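Local coordinates for aminoglycoside phosphotransferase (PDB 4PDY), which probably transfers phosphoryl groups to small-molecule substrates, as a member of the kinase-like aminoglycoside phosphotransferase family, and here holds a free histidine molecule in a pocket, at residues H193-E198 against I298-Y303; T127-A132 against F278-A283; K58-A63 against T104-E109; H223-P228 against F244-P249. All blocks are in the same frame, centred on the assembly; numbering follows the deposited sequence.

Contact 1: H193-E198 against I298-Y303; sequences HRDAAE and ILRFPY
A salt-bridge network joins two helices in the helical part of this kinase-like fold. Arg300 of helix 289-300 reaches over to Asp195 and Glu198, one turn apart on helix 189-203. Its CB points past the partner helix, and CG lies anti to the backbone N. CG then rests on the helix backbone, 3.4 Å from Asp195 O. The chain bends at the next two torsions, so CD lies 3.5 Å from both Asp195 OD1 and Glu198 OE1. NE is 3.2 Å from Glu198 OE1. That oxygen sits over the guanidinium face, so the pairing is one of charge alone. At the tip, NH2 gives a hydrogen bond of 3.0 Å to Asp195 OD1, within the guanidinium plane, with an N-H...O angle of 153°. NH2 also bonds to Gln336. Asp195 OD2 turns to Arg335, so this buried carboxylate serves two arginines. Beside the network, Pro302 centres an inverse gamma turn and lays CD 3.7 Å from Ala196 N. Phe301 CE1 meets Ala196 CB at 4.0 Å.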
# COMPACT_ATOMS: atom_id res chain seq x y z
N HIS A 193 0.78 -14.45 -20.06
CA HIS A 193 -0.12 -13.92 -21.10
C HIS A 193 -1.58 -14.18 -20.73
O HIS A 193 -2.42 -13.27 -20.79
CB HIS A 193 0.25 -14.54 -22.45
CG HIS A 193 -0.55 -14.04 -23.62
ND1 HIS A 193 -0.51 -14.65 -24.85
CD2 HIS A 193 -1.39 -12.99 -23.74
CE1 HIS A 193 -1.30 -14.00 -25.69
NE2 HIS A 193 -1.85 -12.99 -25.04
N ARG A 194 -1.88 -15.40 -20.31
CA ARG A 194 -3.24 -15.77 -19.93
C ARG A 194 -3.75 -14.90 -18.78
O ARG A 194 -4.84 -14.36 -18.82
CB ARG A 194 -3.34 -17.25 -19.53
CG ARG A 194 -4.77 -17.73 -19.42
CD ARG A 194 -4.96 -19.11 -18.78
NE ARG A 194 -3.82 -20.01 -18.94
CZ ARG A 194 -3.04 -20.48 -17.96
NH1 ARG A 194 -3.23 -20.16 -16.69
NH2 ARG A 194 -2.04 -21.30 -18.27
N ASP A 195 -2.92 -14.75 -17.75
CA ASP A 195 -3.32 -13.95 -16.61
C ASP A 195 -3.53 -12.47 -16.95
O ASP A 195 -4.49 -11.85 -16.50
CB ASP A 195 -2.28 -14.05 -15.49
CG ASP A 195 -2.35 -15.33 -14.68
OD1 ASP A 195 -3.35 -16.08 -14.76
OD2 ASP A 195 -1.38 -15.57 -13.91
N ALA A 196 -2.61 -11.89 -17.73
CA ALA A 196 -2.76 -10.50 -18.13
C ALA A 196 -4.04 -10.30 -18.95
O ALA A 196 -4.77 -9.33 -18.73
CB ALA A 196 -1.55 -10.03 -18.93
N ALA A 197 -4.29 -11.21 -19.90
CA ALA A 197 -5.50 -11.12 -20.72
C ALA A 197 -6.77 -11.24 -19.89
O ALA A 197 -7.71 -10.49 -20.10
CB ALA A 197 -5.46 -12.18 -21.82
N GLU A 198 -6.77 -12.15 -18.91
CA GLU A 198 -7.95 -12.33 -18.05
C GLU A 198 -8.17 -11.10 -17.19
O GLU A 198 -9.30 -10.68 -16.99
CB GLU A 198 -7.82 -13.58 -17.18
CG GLU A 198 -7.89 -14.88 -17.98
CD GLU A 198 -7.70 -16.13 -17.13
OE1 GLU A 198 -7.61 -16.01 -15.91
OE2 GLU A 198 -7.65 -17.25 -17.69
N ILE A 298 -7.48 -6.86 -10.40
CA ILE A 298 -6.17 -6.41 -9.96
C ILE A 298 -5.29 -7.62 -9.60
O ILE A 298 -4.16 -7.71 -10.06
CB ILE A 298 -6.30 -5.44 -8.77
CG1 ILE A 298 -6.97 -4.14 -9.19
CG2 ILE A 298 -4.93 -5.11 -8.17
CD1 ILE A 298 -7.60 -3.38 -8.05
N LEU A 299 -5.80 -8.52 -8.75
CA LEU A 299 -5.01 -9.68 -8.35
C LEU A 299 -4.62 -10.64 -9.46
O LEU A 299 -3.55 -11.24 -9.43
CB LEU A 299 -5.74 -10.52 -7.33
CG LEU A 299 -5.95 -9.92 -5.98
CD1 LEU A 299 -6.68 -10.91 -5.10
CD2 LEU A 299 -4.60 -9.54 -5.38
N ARG A 300 -5.48 -10.76 -10.48
CA ARG A 300 -5.20 -11.67 -11.56
C ARG A 300 -4.00 -11.21 -12.39
O ARG A 300 -3.29 -12.03 -12.96
CB ARG A 300 -6.44 -11.79 -12.46
CG ARG A 300 -6.29 -12.59 -13.76
CD ARG A 300 -5.87 -14.02 -13.57
NE ARG A 300 -6.92 -14.83 -12.99
CZ ARG A 300 -6.82 -16.14 -12.74
NH1 ARG A 300 -7.87 -16.78 -12.25
NH2 ARG A 300 -5.68 -16.80 -12.99
N PHE A 301 -3.79 -9.90 -12.47
CA PHE A 301 -2.68 -9.40 -13.28
C PHE A 301 -1.35 -9.89 -12.69
O PHE A 301 -1.19 -9.83 -11.47
CB PHE A 301 -2.63 -7.88 -13.31
CG PHE A 301 -1.72 -7.37 -14.37
CD1 PHE A 301 -2.20 -7.15 -15.67
CD2 PHE A 301 -0.38 -7.15 -14.10
CE1 PHE A 301 -1.34 -6.71 -16.66
CE2 PHE A 301 0.48 -6.72 -15.08
CZ PHE A 301 0.00 -6.49 -16.37
N PRO A 302 -0.41 -10.35 -13.53
CA PRO A 302 0.91 -10.80 -13.04
C PRO A 302 1.85 -9.63 -12.70
O PRO A 302 2.83 -9.36 -13.39
CB PRO A 302 1.42 -11.68 -14.18
CG PRO A 302 0.86 -11.02 -15.41
CD PRO A 302 -0.51 -10.49 -15.00
N TYR A 303 1.47 -8.92 -11.66
CA TYR A 303 2.14 -7.70 -11.25
C TYR A 303 3.60 -7.93 -10.87
O TYR A 303 4.47 -7.17 -11.27
CB TYR A 303 1.41 -7.11 -10.04
CG TYR A 303 2.10 -5.93 -9.42
CD1 TYR A 303 2.06 -4.67 -10.00
CD2 TYR A 303 2.81 -6.09 -8.23
CE1 TYR A 303 2.71 -3.59 -9.42
CE2 TYR A 303 3.45 -5.03 -7.64
CZ TYR A 303 3.40 -3.78 -8.21
OH TYR A 303 4.08 -2.77 -7.58

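Contact 2: T127-A132 against F278-A283; sequences TAYTLA and FLHFDA
Helix-to-helix packing in the helical region of the kinase-like fold brings helix 121-137 against helix 271-284. The two run in nearly the same direction, with short-segment axes 7.7 Å apart and crossing at -28°. Small residues make the close approach possible. Ala128 and Ala132, one turn apart, both point toward the other helix. Phe281 fills the groove beside them, with CG anti to its own carbonyl carbon. Its CE2 touches Ala128 CB at 3.6 Å, and its CD1 touches Ala132 CB at 3.5 Å. At the far end, CZ reaches Leu131 CB at 3.9 Å. Ala128 O lies over one face of the ring. An alanine in place of Phe281 would probably loosen this packing, because the contacts to Ala128, Leu131 and most of those to Ala132 come from the ring. On the other flank, His280 CB packs on Tyr129 CB at 3.9 Å. His280 ND1 bonds back to Ala276 O within its own helix. His280 O is buried here without a polar partner in the model, and Tyr129 CD1 meets it in the tyrosine ring plane at 3.7 Å. Around the pair, Met256 of helix 252-266 touches Phe281, while Leu241 of strand 239-241 touches Leu131.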
# COMPACT_ATOMS: atom_id res chain seq x y z
N THR A 127 -5.68 -5.09 9.88
CA THR A 127 -5.30 -4.12 8.84
C THR A 127 -6.49 -3.82 7.91
O THR A 127 -6.79 -2.68 7.67
CB THR A 127 -4.07 -4.61 8.06
OG1 THR A 127 -2.99 -4.89 8.97
CG2 THR A 127 -3.60 -3.57 7.05
N ALA A 128 -7.16 -4.87 7.46
CA ALA A 128 -8.33 -4.73 6.61
C ALA A 128 -9.42 -3.94 7.32
O ALA A 128 -10.03 -3.05 6.76
CB ALA A 128 -8.83 -6.10 6.21
N TYR A 129 -9.69 -4.27 8.58
CA TYR A 129 -10.71 -3.58 9.34
C TYR A 129 -10.42 -2.09 9.38
O TYR A 129 -11.29 -1.24 9.16
CB TYR A 129 -10.79 -4.20 10.75
CG TYR A 129 -11.97 -3.78 11.60
CD1 TYR A 129 -13.27 -3.90 11.13
CD2 TYR A 129 -11.77 -3.37 12.92
CE1 TYR A 129 -14.34 -3.54 11.93
CE2 TYR A 129 -12.84 -3.03 13.71
CZ TYR A 129 -14.12 -3.11 13.22
OH TYR A 129 -15.18 -2.76 14.01
N THR A 130 -9.19 -1.76 9.74
CA THR A 130 -8.78 -0.38 9.84
C THR A 130 -8.90 0.36 8.49
O THR A 130 -9.39 1.49 8.44
CB THR A 130 -7.34 -0.31 10.41
OG1 THR A 130 -7.40 -0.66 11.80
CG2 THR A 130 -6.72 1.04 10.21
N LEU A 131 -8.39 -0.27 7.43
CA LEU A 131 -8.50 0.35 6.10
C LEU A 131 -9.97 0.60 5.71
O LEU A 131 -10.30 1.65 5.17
CB LEU A 131 -7.82 -0.54 5.06
CG LEU A 131 -6.28 -0.58 5.14
CD1 LEU A 131 -5.78 -1.75 4.30
CD2 LEU A 131 -5.64 0.74 4.71
N ALA A 132 -10.82 -0.37 5.99
CA ALA A 132 -12.24 -0.23 5.71
C ALA A 132 -12.86 0.90 6.52
O ALA A 132 -13.69 1.66 6.04
CB ALA A 132 -12.94 -1.54 5.98
N PHE A 278 -11.44 -10.08 3.61
CA PHE A 278 -12.77 -9.81 3.07
C PHE A 278 -13.78 -9.68 4.22
O PHE A 278 -14.62 -8.79 4.22
CB PHE A 278 -13.23 -10.94 2.14
CG PHE A 278 -12.49 -11.01 0.82
CD1 PHE A 278 -12.30 -9.88 0.05
CD2 PHE A 278 -12.04 -12.23 0.33
CE1 PHE A 278 -11.66 -9.95 -1.16
CE2 PHE A 278 -11.40 -12.30 -0.89
CZ PHE A 278 -11.20 -11.16 -1.63
N LEU A 279 -13.68 -10.57 5.20
CA LEU A 279 -14.61 -10.54 6.32
C LEU A 279 -14.59 -9.17 7.02
O LEU A 279 -15.62 -8.66 7.44
CB LEU A 279 -14.27 -11.63 7.34
CG LEU A 279 -15.30 -11.95 8.41
CD1 LEU A 279 -16.50 -12.63 7.77
CD2 LEU A 279 -14.68 -12.83 9.48
N HIS A 280 -13.39 -8.59 7.17
CA HIS A 280 -13.26 -7.35 7.92
C HIS A 280 -13.56 -6.11 7.11
O HIS A 280 -14.03 -5.13 7.67
CB HIS A 280 -11.92 -7.30 8.66
CG HIS A 280 -11.88 -8.26 9.79
ND1 HIS A 280 -11.62 -9.60 9.62
CD2 HIS A 280 -12.14 -8.10 11.11
CE1 HIS A 280 -11.74 -10.23 10.78
NE2 HIS A 280 -12.03 -9.33 11.71
N PHE A 281 -13.34 -6.13 5.79
CA PHE A 281 -13.93 -5.09 4.93
C PHE A 281 -15.46 -5.16 4.96
O PHE A 281 -16.15 -4.15 5.14
CB PHE A 281 -13.40 -5.17 3.49
CG PHE A 281 -12.10 -4.45 3.27
CD1 PHE A 281 -12.09 -3.11 2.95
CD2 PHE A 281 -10.89 -5.12 3.38
CE1 PHE A 281 -10.89 -2.42 2.77
CE2 PHE A 281 -9.68 -4.45 3.18
CZ PHE A 281 -9.69 -3.11 2.86
N ASP A 282 -15.99 -6.37 4.81
CA ASP A 282 -17.44 -6.59 4.78
C ASP A 282 -18.12 -6.13 6.05
O ASP A 282 -19.23 -5.61 6.00
CB ASP A 282 -17.73 -8.06 4.53
CG ASP A 282 -19.14 -8.32 4.07
OD1 ASP A 282 -19.45 -8.07 2.88
OD2 ASP A 282 -19.92 -8.79 4.90
N ALA A 283 -17.45 -6.31 7.20
CA ALA A 283 -18.00 -5.91 8.50
C ALA A 283 -18.28 -4.40 8.57
O ALA A 283 -19.23 -3.97 9.22
CB ALA A 283 -17.04 -6.32 9.61

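Contact 3: K58-A63 against T104-E109; sequences KRSSIA and TYYVTE
This is an antiparallel strand pairing in the larger sheet of the kinase-like fold, between strands 54-60 and 103-109. Lys58 and Tyr106 form a hydrogen-bonded pair: Lys58 N gives to Tyr106 O at 2.8 Å, nearly along the C=O axis, and Tyr106 N answers to Lys58 O. Ser60 and Thr104 form the next such pair. Between them, Arg59 and Tyr105 are a non-hydrogen-bonded pair on the other face. There Arg59 runs alongside the tyrosine, its CB 3.6 Å from Tyr105 CE1. Its NE then bonds to Tyr105 OH at 3.1 Å, while NH1 bonds to Pro21 O. An alanine in place of Arg59 would lose the bond to Tyr105 OH and the one to Pro21 O, and would probably loosen the hold on the N-terminal segment. On the Lys58 face, Lys58 CB makes a CH-pi contact with the Tyr106 ring, 4.0 Å from its centroid. Both side chains point the same way, and Lys58 NZ and Tyr106 OH converge on Glu245. Past the strand end, Ser60 OG accepts from Ile62 N in an ST turn. Thr104 OG1 donates to Ile62 O at 2.7 Å, nearly straight along the C=O.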
# COMPACT_ATOMS: atom_id res chain seq x y z
N LYS A 58 8.50 13.24 11.16
CA LYS A 58 8.68 12.87 9.78
C LYS A 58 9.17 14.06 8.96
O LYS A 58 8.55 15.12 8.99
CB LYS A 58 7.35 12.39 9.20
CG LYS A 58 7.40 12.00 7.71
CD LYS A 58 8.26 10.77 7.46
CE LYS A 58 8.34 10.39 5.98
NZ LYS A 58 7.04 9.87 5.49
N ARG A 59 10.28 13.85 8.26
CA ARG A 59 10.75 14.74 7.23
C ARG A 59 10.08 14.29 5.93
O ARG A 59 10.25 13.14 5.49
CB ARG A 59 12.26 14.63 7.08
CG ARG A 59 12.82 15.52 5.99
CD ARG A 59 14.30 15.32 5.78
NE ARG A 59 15.12 15.99 6.80
CZ ARG A 59 15.89 15.40 7.71
NH1 ARG A 59 15.96 14.08 7.85
NH2 ARG A 59 16.61 16.18 8.51
N SER A 60 9.32 15.20 5.32
CA SER A 60 8.56 14.89 4.13
C SER A 60 8.85 15.92 3.03
O SER A 60 9.37 17.00 3.30
CB SER A 60 7.06 14.86 4.46
OG SER A 60 6.26 14.55 3.32
N SER A 61 8.53 15.56 1.79
CA SER A 61 8.55 16.50 0.70
C SER A 61 7.13 16.89 0.26
O SER A 61 6.99 17.61 -0.72
CB SER A 61 9.39 15.95 -0.45
OG SER A 61 10.78 16.06 -0.12
N ILE A 62 6.10 16.50 1.01
CA ILE A 62 4.75 16.94 0.66
C ILE A 62 4.62 18.44 0.80
O ILE A 62 5.28 19.09 1.62
CB ILE A 62 3.61 16.25 1.44
CG1 ILE A 62 3.62 16.60 2.93
CG2 ILE A 62 3.63 14.75 1.21
CD1 ILE A 62 2.39 16.04 3.63
N ALA A 63 3.78 19.03 -0.04
CA ALA A 63 3.50 20.45 0.06
C ALA A 63 2.74 20.79 1.34
O ALA A 63 1.93 19.98 1.82
CB ALA A 63 2.69 20.88 -1.15
N THR A 104 8.95 19.59 4.61
CA THR A 104 7.79 19.75 5.47
C THR A 104 7.93 18.70 6.57
O THR A 104 7.95 17.52 6.31
CB THR A 104 6.48 19.51 4.68
OG1 THR A 104 6.40 20.46 3.60
CG2 THR A 104 5.24 19.62 5.57
N TYR A 105 8.04 19.16 7.81
CA TYR A 105 8.13 18.28 8.97
C TYR A 105 6.80 18.22 9.68
O TYR A 105 6.17 19.25 9.90
CB TYR A 105 9.19 18.83 9.93
CG TYR A 105 10.59 18.85 9.36
CD1 TYR A 105 11.40 17.71 9.42
CD2 TYR A 105 11.09 19.97 8.72
CE1 TYR A 105 12.68 17.72 8.91
CE2 TYR A 105 12.36 19.97 8.18
CZ TYR A 105 13.14 18.85 8.25
OH TYR A 105 14.43 18.85 7.77
N TYR A 106 6.42 17.02 10.09
CA TYR A 106 5.25 16.89 10.97
C TYR A 106 5.49 15.80 11.98
O TYR A 106 6.28 14.90 11.74
CB TYR A 106 3.95 16.67 10.15
CG TYR A 106 3.89 15.41 9.35
CD1 TYR A 106 3.43 14.23 9.90
CD2 TYR A 106 4.24 15.40 8.00
CE1 TYR A 106 3.39 13.05 9.19
CE2 TYR A 106 4.20 14.21 7.28
CZ TYR A 106 3.75 13.04 7.87
OH TYR A 106 3.68 11.85 7.17
N VAL A 107 4.80 15.92 13.11
CA VAL A 107 5.06 15.13 14.29
C VAL A 107 3.75 14.49 14.73
O VAL A 107 2.70 15.13 14.73
CB VAL A 107 5.61 16.04 15.42
CG1 VAL A 107 5.82 15.25 16.69
CG2 VAL A 107 6.92 16.71 15.00
N THR A 108 3.84 13.22 15.15
CA THR A 108 2.72 12.53 15.76
C THR A 108 3.12 11.94 17.11
O THR A 108 4.31 11.75 17.44
CB THR A 108 2.16 11.38 14.90
OG1 THR A 108 3.11 10.34 14.76
CG2 THR A 108 1.77 11.86 13.51
N GLU A 109 2.10 11.68 17.92
CA GLU A 109 2.29 10.90 19.13
C GLU A 109 2.83 9.56 18.68
O GLU A 109 2.52 9.10 17.57
CB GLU A 109 0.97 10.71 19.90
CG GLU A 109 0.24 11.98 20.33
CD GLU A 109 0.89 12.78 21.47
OE1 GLU A 109 1.72 12.24 22.23
OE2 GLU A 109 0.54 13.98 21.63

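Contact 4: H223-P228 against F244-P249; sequences HLDVIP and FELARP
His223 has CG anti to its backbone N (chi1 180°), which swings the ring over to Phe244. Leu224 has CG anti to the carbonyl carbon, beside the backbone N (chi1 -58°), and with the chain extended beyond it CD1 ends against Arg248. The imidazole meets Phe244 edge to face: His223 CD2 lies 3.8 Å from Phe244 CE2, with the planes at 76°. The two ring nitrogens are both used. ND1 accepts from Asp225 N at 3.1 Å, and NE2 bonds to Ile242 O, which is consistent with a neutral ring protonated on NE2. The sequence His-Leu-Asp of 223-225 fits the HxD motif of the catalytic loop in kinase-like folds. Segment 244-249 follows Asp243, which probably matches the metal-binding aspartate of relatives. Asp225 OD2 lies close to Asp243 OD2, so the two like charges would probably favour uptake of a proton or a cation. A type I turn from Phe244 to Ala247 shapes the second segment. Water 1 bridges the loops, giving to His223 O at 2.8 Å and accepting from Leu246 N at 2.9 Å. Leu246 CD1 rests against Asp225 CB at 4.0 Å. Arg248 has CG in the crowded position between N and the carbonyl carbon, then runs extended. Leu224 CD1 sits over one guanidinium face, 3.5 Å from Arg248 NE.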
# COMPACT_ATOMS: atom_id res chain seq x y z
N HIS A 223 -5.75 4.61 1.78
CA HIS A 223 -4.46 4.94 2.35
C HIS A 223 -3.34 4.88 1.30
O HIS A 223 -2.48 5.75 1.24
CB HIS A 223 -4.18 3.96 3.50
CG HIS A 223 -2.87 4.18 4.18
ND1 HIS A 223 -1.71 3.57 3.75
CD2 HIS A 223 -2.53 4.90 5.28
CE1 HIS A 223 -0.72 3.90 4.57
NE2 HIS A 223 -1.19 4.72 5.47
N LEU A 224 -3.35 3.82 0.48
CA LEU A 224 -2.46 3.69 -0.69
C LEU A 224 -0.97 3.56 -0.37
O LEU A 224 -0.14 3.71 -1.25
CB LEU A 224 -2.71 4.79 -1.71
CG LEU A 224 -4.15 4.86 -2.23
CD1 LEU A 224 -4.36 6.01 -3.21
CD2 LEU A 224 -4.58 3.54 -2.85
N ASP A 225 -0.63 3.21 0.87
CA ASP A 225 0.74 2.82 1.17
C ASP A 225 0.71 1.72 2.23
O ASP A 225 1.29 1.83 3.33
CB ASP A 225 1.55 4.02 1.62
CG ASP A 225 3.04 3.81 1.51
OD1 ASP A 225 3.49 2.80 0.91
OD2 ASP A 225 3.78 4.66 2.04
N VAL A 226 0.06 0.63 1.86
CA VAL A 226 -0.26 -0.45 2.76
C VAL A 226 0.88 -1.44 2.80
O VAL A 226 0.88 -2.48 2.13
CB VAL A 226 -1.58 -1.13 2.34
CG1 VAL A 226 -1.96 -2.23 3.31
CG2 VAL A 226 -2.68 -0.07 2.23
N ILE A 227 1.87 -1.08 3.62
CA ILE A 227 3.06 -1.88 3.84
C ILE A 227 3.17 -2.08 5.35
O ILE A 227 2.64 -1.28 6.10
CB ILE A 227 4.31 -1.19 3.26
CG1 ILE A 227 4.56 0.19 3.88
CG2 ILE A 227 4.15 -1.10 1.73
CD1 ILE A 227 5.84 0.85 3.42
N PRO A 228 3.87 -3.13 5.79
CA PRO A 228 3.89 -3.43 7.23
C PRO A 228 4.34 -2.28 8.11
O PRO A 228 3.76 -2.07 9.17
CB PRO A 228 4.86 -4.59 7.33
CG PRO A 228 4.62 -5.32 6.04
CD PRO A 228 4.48 -4.22 5.01
N PHE A 244 0.03 8.97 5.89
CA PHE A 244 -1.11 9.21 5.02
C PHE A 244 -0.73 10.07 3.82
O PHE A 244 -1.60 10.63 3.19
CB PHE A 244 -2.25 9.85 5.83
CG PHE A 244 -2.97 8.88 6.72
CD1 PHE A 244 -2.49 8.56 8.00
CD2 PHE A 244 -4.12 8.23 6.26
CE1 PHE A 244 -3.18 7.65 8.79
CE2 PHE A 244 -4.79 7.32 7.05
CZ PHE A 244 -4.32 7.03 8.31
N GLU A 245 0.54 10.14 3.47
CA GLU A 245 1.01 11.06 2.42
C GLU A 245 0.52 10.67 1.02
O GLU A 245 0.45 11.53 0.16
CB GLU A 245 2.53 11.16 2.46
CG GLU A 245 3.05 11.76 3.74
CD GLU A 245 4.55 11.83 3.83
OE1 GLU A 245 5.23 11.77 2.80
OE2 GLU A 245 5.05 11.93 4.97
N LEU A 246 0.27 9.39 0.80
CA LEU A 246 -0.27 8.94 -0.49
C LEU A 246 -1.78 8.80 -0.50
O LEU A 246 -2.36 8.47 -1.55
CB LEU A 246 0.39 7.62 -0.88
CG LEU A 246 1.89 7.66 -1.11
CD1 LEU A 246 2.40 6.32 -1.55
CD2 LEU A 246 2.26 8.74 -2.12
N ALA A 247 -2.44 9.06 0.62
CA ALA A 247 -3.88 8.87 0.75
C ALA A 247 -4.61 9.86 -0.14
O ALA A 247 -4.19 11.01 -0.26
CB ALA A 247 -4.33 8.99 2.20
N ARG A 248 -5.72 9.41 -0.75
CA ARG A 248 -6.56 10.28 -1.60
C ARG A 248 -7.86 9.54 -1.85
O ARG A 248 -7.94 8.35 -1.60
CB ARG A 248 -5.89 10.62 -2.93
CG ARG A 248 -5.52 9.40 -3.73
CD ARG A 248 -4.85 9.75 -5.06
NE ARG A 248 -4.33 8.54 -5.69
CZ ARG A 248 -5.03 7.73 -6.49
NH1 ARG A 248 -6.31 7.98 -6.79
NH2 ARG A 248 -4.45 6.65 -7.00
N PRO A 249 -8.89 10.26 -2.33
CA PRO A 249 -10.10 9.58 -2.73
C PRO A 249 -9.77 8.51 -3.79
O PRO A 249 -9.10 8.81 -4.80
CB PRO A 249 -10.96 10.72 -3.33
CG PRO A 249 -10.48 11.95 -2.63
CD PRO A 249 -9.00 11.72 -2.47
O HOH W 1 -0.42 7.18 2.48

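Contact 3 comes first in the chain and is complete before the others begin. Contacts 1 and 2 then interlock in sequence, 127-132 opening before 193-198 and 278-283 closing before 298-303; contact 4 falls within both spans. In space, contact 4 is central, its centre about 15 Å from those of contacts 2 and 3. Contacts 1 and 3 lie on opposite sides of the chain's centre, about 37 Å apart. Leu131 packs on His223, tying contact 2 to contact 4. Glu245 joins contact 4 to the sheet of contact 3. The histidine pocket, with Ala56 from strand 54-60 and Ile242 just before contact 4, lies between these two parts.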